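Local coordinates for fatty acid synthase 1, isoform A (Drosophila melanogaster, PDB 6FN6) that carries out the ketoreduction, dehydration and enoyl reduction of fatty acid synthesis on ACP-bound chains, using NADPH for the two reductions, at the interface of chains A and B. Numbering follows the deposited sequence. Chains: chain A/B, Fatty acid synthase 1, isoform A.

The interface of chains A and B. Residues chain A 195, 813-815, 817; chain B 822-823, 825-826.
A:Leu814 and B:Leu826 meet across the dimer junction, and tracing A:Leu814 outward from its backbone shows how one aliphatic side chain can pack against several residues of a short 3-10 helix. CB of A:Leu814 rests on CD2 of B:Leu826 at 3.8 Å. CG, the branch point, lies against the carbonyl oxygen of B:Met822 and CB of B:Phe825. At the fork, CD1 of A:Leu814 meets the methionine methyl, B:Met822 CE, at 3.7 Å, while CD2 turns to the backbone carbonyl of B:Phe825. The leucine crosses both the methionine and the phenylalanine at about a right angle. A bend at chi3 (66°) brings the B:Met822 methyl back to CD1, with CB of A:Asp813 beside the sulfur and methyl of B:Met822.

Polar recognition sits beside this apolar patch. The amide oxygen OD1 of A:Asn817 accepts two bonds from B:Ser823: the backbone N, 3.1 Å away, approaches in the carbonyl plane on a lone pair, whereas the hydroxyl OG, at 2.8 Å, comes from above that plane. CB of A:Asn817 also covers the rim of one face of the A:Arg195 guanidinium. An alanine in place of A:Asn817 removes this acceptor, and would probably leave the backbone N and OG of B:Ser823 without their mate and the hydroxyl freer to turn.

The patch joins helix 812-816 and the loop after it to the partner's 3-10 helix 822-827, part of the two-fold enoylreductase interface through which animal fatty acid synthases dimerise; strand 191-196 of the dehydratase region brings in A:Arg195.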
ATOM      1  N   ARG A 195      -3.236  -2.961 -16.904  1.00 53.50           N
ATOM      2  CA  ARG A 195      -2.968  -1.642 -16.353  1.00 52.62           C
ATOM      3  C   ARG A 195      -2.265  -0.746 -17.357  1.00 43.90           C
ATOM      4  O   ARG A 195      -1.596  -1.222 -18.274  1.00 44.82           O
ATOM      5  CB  ARG A 195      -2.110  -1.758 -15.089  1.00 57.20           C
ATOM      6  CG  ARG A 195      -2.903  -1.969 -13.813  1.00 61.78           C
ATOM      7  CD  ARG A 195      -1.987  -2.147 -12.613  1.00 65.09           C
ATOM      8  NE  ARG A 195      -1.481  -3.517 -12.506  1.00 69.30           N
ATOM      9  CZ  ARG A 195      -0.194  -3.860 -12.496  1.00 73.04           C
ATOM     10  NH1 ARG A 195       0.765  -2.944 -12.588  1.00 74.44           N
ATOM     11  NH2 ARG A 195       0.139  -5.139 -12.391  1.00 74.27           N
ATOM     12  N   ASP A 813      -2.095 -10.715  -3.845  1.00 41.65           N
ATOM     13  CA  ASP A 813      -2.005  -9.264  -3.730  1.00 43.00           C
ATOM     14  C   ASP A 813      -0.850  -8.698  -4.550  1.00 43.01           C
ATOM     15  O   ASP A 813      -0.923  -7.570  -5.034  1.00 42.37           O
ATOM     16  CB  ASP A 813      -1.868  -8.857  -2.264  1.00 42.85           C
ATOM     17  CG  ASP A 813      -3.113  -9.167  -1.462  1.00 41.70           C
ATOM     18  OD1 ASP A 813      -4.076  -8.375  -1.535  1.00 41.68           O
ATOM     19  OD2 ASP A 813      -3.131 -10.200  -0.762  1.00 41.19           O
ATOM     20  N   LEU A 814       0.214  -9.478  -4.702  1.00 44.90           N
ATOM     21  CA  LEU A 814       1.341  -9.059  -5.527  1.00 47.37           C
ATOM     22  C   LEU A 814       0.911  -8.986  -6.986  1.00 49.89           C
ATOM     23  O   LEU A 814       1.160  -7.990  -7.666  1.00 48.03           O
ATOM     24  CB  LEU A 814       2.522 -10.016  -5.366  1.00 48.24           C
ATOM     25  CG  LEU A 814       3.569  -9.617  -4.322  1.00 49.21           C
ATOM     26  CD1 LEU A 814       2.926  -9.335  -2.969  1.00 50.93           C
ATOM     27  CD2 LEU A 814       4.640 -10.691  -4.199  1.00 47.04           C
ATOM     28  N   SER A 815       0.253 -10.042  -7.454  1.00 54.71           N
ATOM     29  CA  SER A 815      -0.231 -10.103  -8.827  1.00 54.90           C
ATOM     30  C   SER A 815      -1.258  -9.012  -9.100  1.00 59.36           C
ATOM     31  O   SER A 815      -1.193  -8.326 -10.118  1.00 60.04           O
ATOM     32  CB  SER A 815      -0.848 -11.472  -9.111  1.00 51.78           C
ATOM     33  OG  SER A 815       0.071 -12.513  -8.836  1.00 50.30           O
ATOM     34  N   ASN A 817      -1.555  -6.317  -7.667  1.00 47.86           N
ATOM     35  CA  ASN A 817      -0.979  -5.001  -7.415  1.00 43.52           C
ATOM     36  C   ASN A 817      -1.828  -4.254  -6.390  1.00 39.95           C
ATOM     37  O   ASN A 817      -2.100  -3.063  -6.544  1.00 41.06           O
ATOM     38  CB  ASN A 817      -0.878  -4.196  -8.714  1.00 42.12           C
ATOM     39  CG  ASN A 817      -0.127  -2.890  -8.534  1.00 41.37           C
ATOM     40  OD1 ASN A 817       0.933  -2.851  -7.907  1.00 41.14           O
ATOM     41  ND2 ASN A 817      -0.673  -1.813  -9.087  1.00 41.91           N
TER
ATOM     42  N   MET B 822       1.740  -3.283  -4.638  1.00 44.25           N
ATOM     43  CA  MET B 822       2.512  -4.428  -4.169  1.00 45.40           C
ATOM     44  C   MET B 822       3.067  -5.276  -5.314  1.00 45.48           C
ATOM     45  O   MET B 822       3.740  -6.278  -5.075  1.00 43.58           O
ATOM     46  CB  MET B 822       1.648  -5.301  -3.255  1.00 47.59           C
ATOM     47  CG  MET B 822       1.320  -4.647  -1.917  1.00 48.93           C
ATOM     48  SD  MET B 822       0.271  -5.658  -0.856  1.00 48.66           S
ATOM     49  CE  MET B 822       1.366  -7.020  -0.500  1.00 47.74           C
ATOM     50  N   SER B 823       2.807  -4.862  -6.550  1.00 66.37           N
ATOM     51  CA  SER B 823       3.327  -5.568  -7.716  1.00 66.27           C
ATOM     52  C   SER B 823       4.851  -5.541  -7.727  1.00 64.46           C
ATOM     53  O   SER B 823       5.496  -6.478  -8.196  1.00 65.11           O
ATOM     54  CB  SER B 823       2.784  -4.948  -9.003  1.00 67.61           C
ATOM     55  OG  SER B 823       3.315  -3.650  -9.199  1.00 69.41           O
ATOM     56  N   PHE B 825       6.806  -6.105  -5.528  1.00 43.62           N
ATOM     57  CA  PHE B 825       7.382  -7.175  -4.724  1.00 44.38           C
ATOM     58  C   PHE B 825       7.463  -8.490  -5.503  1.00 45.05           C
ATOM     59  O   PHE B 825       8.109  -9.438  -5.056  1.00 45.88           O
ATOM     60  CB  PHE B 825       6.571  -7.371  -3.441  1.00 44.56           C
ATOM     61  CG  PHE B 825       6.583  -6.175  -2.535  1.00 44.02           C
ATOM     62  CD1 PHE B 825       7.768  -5.720  -1.982  1.00 44.09           C
ATOM     63  CD2 PHE B 825       5.407  -5.514  -2.224  1.00 43.58           C
ATOM     64  CE1 PHE B 825       7.784  -4.618  -1.151  1.00 43.65           C
ATOM     65  CE2 PHE B 825       5.415  -4.414  -1.389  1.00 43.48           C
ATOM     66  CZ  PHE B 825       6.606  -3.965  -0.850  1.00 43.15           C
ATOM     67  N   LEU B 826       6.823  -8.542  -6.669  1.00 44.81           N
ATOM     68  CA  LEU B 826       6.959  -9.692  -7.561  1.00 45.42           C
ATOM     69  C   LEU B 826       8.412  -9.859  -7.991  1.00 45.76           C
ATOM     70  O   LEU B 826       8.849 -10.954  -8.337  1.00 46.54           O
ATOM     71  CB  LEU B 826       6.073  -9.533  -8.799  1.00 45.09           C
ATOM     72  CG  LEU B 826       4.577  -9.804  -8.638  1.00 45.19           C
ATOM     73  CD1 LEU B 826       3.801  -9.283  -9.841  1.00 44.84           C
ATOM     74  CD2 LEU B 826       4.317 -11.289  -8.442  1.00 46.18           C
TER